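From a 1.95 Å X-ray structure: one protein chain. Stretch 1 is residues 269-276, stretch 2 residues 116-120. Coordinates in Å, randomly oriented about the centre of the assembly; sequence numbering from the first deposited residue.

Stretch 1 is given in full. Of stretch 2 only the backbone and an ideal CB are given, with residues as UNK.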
# COMPACT_ATOMS: atom_id res chain seq x y z
N SER B 269 31.04 -1.38 8.70
CA SER B 269 30.76 -2.44 9.66
C SER B 269 29.69 -3.42 9.16
O SER B 269 29.37 -4.38 9.84
CB SER B 269 30.35 -1.84 11.02
OG SER B 269 29.12 -1.13 10.91
N ALA B 270 29.17 -3.19 7.95
CA ALA B 270 28.22 -4.14 7.38
C ALA B 270 28.88 -5.51 7.22
O ALA B 270 28.29 -6.54 7.54
CB ALA B 270 27.70 -3.65 6.04
N ALA B 271 30.13 -5.52 6.75
CA ALA B 271 30.81 -6.77 6.48
C ALA B 271 32.06 -7.00 7.34
O ALA B 271 32.58 -8.11 7.39
CB ALA B 271 31.19 -6.85 4.99
N ASP B 272 32.54 -5.96 8.02
CA ASP B 272 33.83 -6.08 8.71
C ASP B 272 33.76 -5.53 10.11
O ASP B 272 33.29 -4.42 10.32
CB ASP B 272 34.92 -5.36 7.93
CG ASP B 272 36.33 -5.77 8.35
OD1 ASP B 272 36.50 -6.83 8.99
OD2 ASP B 272 37.27 -5.03 8.02
N GLY B 273 34.27 -6.31 11.06
CA GLY B 273 34.40 -5.87 12.44
C GLY B 273 33.15 -6.03 13.27
O GLY B 273 32.14 -6.55 12.81
N PRO B 274 33.22 -5.58 14.52
CA PRO B 274 32.07 -5.63 15.43
C PRO B 274 30.94 -4.75 14.92
O PRO B 274 31.22 -3.68 14.37
CB PRO B 274 32.65 -5.09 16.75
CG PRO B 274 33.85 -4.28 16.34
CD PRO B 274 34.41 -4.97 15.14
N ARG B 275 29.69 -5.20 15.05
CA ARG B 275 28.56 -4.39 14.62
C ARG B 275 28.18 -3.44 15.75
O ARG B 275 27.63 -2.36 15.54
CB ARG B 275 27.35 -5.25 14.27
CG ARG B 275 27.54 -6.25 13.16
CD ARG B 275 26.26 -7.05 13.04
NE ARG B 275 26.39 -8.25 12.23
CZ ARG B 275 26.13 -8.30 10.93
NH1 ARG B 275 25.75 -7.20 10.29
NH2 ARG B 275 26.27 -9.44 10.27
N LEU B 276 28.46 -3.88 16.96
CA LEU B 276 28.24 -3.08 18.15
C LEU B 276 29.33 -3.37 19.15
O LEU B 276 30.08 -4.34 19.01
CB LEU B 276 26.86 -3.34 18.76
CG LEU B 276 26.22 -4.73 18.70
CD1 LEU B 276 27.15 -5.83 19.20
CD2 LEU B 276 24.91 -4.74 19.50
N UNK B 116 22.99 -15.12 5.96
CA UNK B 116 23.67 -15.56 7.18
C UNK B 116 24.70 -14.52 7.62
O UNK B 116 24.81 -14.21 8.79
CB UNK B 116 24.34 -16.92 6.96
N UNK B 117 25.44 -13.98 6.66
CA UNK B 117 26.41 -12.92 6.94
C UNK B 117 25.73 -11.57 7.12
O UNK B 117 26.21 -10.71 7.86
CB UNK B 117 27.44 -12.83 5.81
N UNK B 118 24.61 -11.38 6.44
CA UNK B 118 23.97 -10.09 6.40
C UNK B 118 24.71 -9.16 5.45
O UNK B 118 24.75 -7.95 5.68
CB UNK B 118 23.90 -9.48 7.80
N UNK B 119 25.26 -9.71 4.36
CA UNK B 119 26.10 -8.93 3.46
C UNK B 119 25.76 -9.19 1.98
O UNK B 119 25.52 -10.32 1.58
CB UNK B 119 27.57 -9.25 3.72
N UNK B 120 25.72 -8.12 1.19
CA UNK B 120 25.42 -8.22 -0.23
C UNK B 120 26.69 -8.12 -1.08
O UNK B 120 27.65 -7.43 -0.73
CB UNK B 120 24.43 -7.13 -0.63

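Position 116 begins the stretch with its CA-to-CB bond pointing away from stretch 1 and nothing of that stretch within 5.5 Å of the ideal CB. Stretch 1 therefore sets no condition here, and polar or small residues would all be acceptable. The deposited residue is Thr 116, with chi1 in the m well; its OG1 is hydrogen-bonded elsewhere in the structure.

At position 117 the first thing to notice is the backbone. Its carbonyl oxygen lies 2.7 Å from Arg 275 NH2, near the plane of the guanidinium and at its edge, where the N-H bonds point. This is a hydrogen bond from Arg 275 NH2 to the O of 117, with an angle at the hydrogen of 138°, and any residue type could supply the acceptor. The CA-to-CB bond points sideways, so a short side chain would find nothing of stretch 1 close by. A long one could travel towards Ala 271, which offers a methyl group and a carbonyl oxygen; lysine, arginine or glutamine would be reasonable. The residue is Arg 117, in the m, t, p conformation for chi1 to chi3. Its NH2 comes to 4.2 Å from Ala 271 CB, a loose contact, and also donates to a water at 3.0 Å from NH2. That water in turn donates to Ala 271 O, 2.8 Å from the water oxygen, so the arginine reaches the carbonyl indirectly.

Position 118 has phi/psi of 77/34, and positive phi by itself favours glycine, although asparagine or aspartate can also adopt it. The ideal CB points toward stretch 1 and lies 3.4 Å from Arg 275 NH2, leaving little room between the backbone and the guanidinium. Glycine answers both conditions, and Gly 118 is found.

Position 119 has the extended angles of a strand, -135/138, and its CA-to-CB bond points toward stretch 1. The ideal CB is 4.5 Å from Ala 271 CB and 4.7 Å from Ala 270 O. A methyl group at this range invites a modest apolar side chain; valine, isoleucine or threonine would suit, and beta-branching agrees with the extended backbone. The deposited Val 119 has chi1 in the t well. Its CG2 packs 3.7 Å from Ala 271 CB, an apolar contact, and also lies 3.3 Å from Ala 270 O.

Position 120 continues the strand, with its ideal CB beyond 5.5 Å of any atom of stretch 1. The visible atoms leave the choice wide; the residue is Ala 120.

Stretch 2, residues 116-120: TRGVA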
# COMPACT_ATOMS: atom_id res chain seq x y z
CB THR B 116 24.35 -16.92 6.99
OG1 THR B 116 23.38 -17.90 6.57
CG2 THR B 116 25.00 -17.38 8.29
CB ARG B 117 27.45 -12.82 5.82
CG ARG B 117 28.32 -14.04 5.64
CD ARG B 117 29.24 -13.88 4.43
NE ARG B 117 30.13 -12.73 4.57
CZ ARG B 117 30.48 -11.92 3.58
NH1 ARG B 117 30.01 -12.11 2.35
NH2 ARG B 117 31.29 -10.90 3.82
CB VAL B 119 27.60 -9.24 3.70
CG1 VAL B 119 28.48 -8.56 2.67
CG2 VAL B 119 28.02 -8.83 5.12
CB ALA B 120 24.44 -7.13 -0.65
O HOH W 1 31.19 -10.43 6.75
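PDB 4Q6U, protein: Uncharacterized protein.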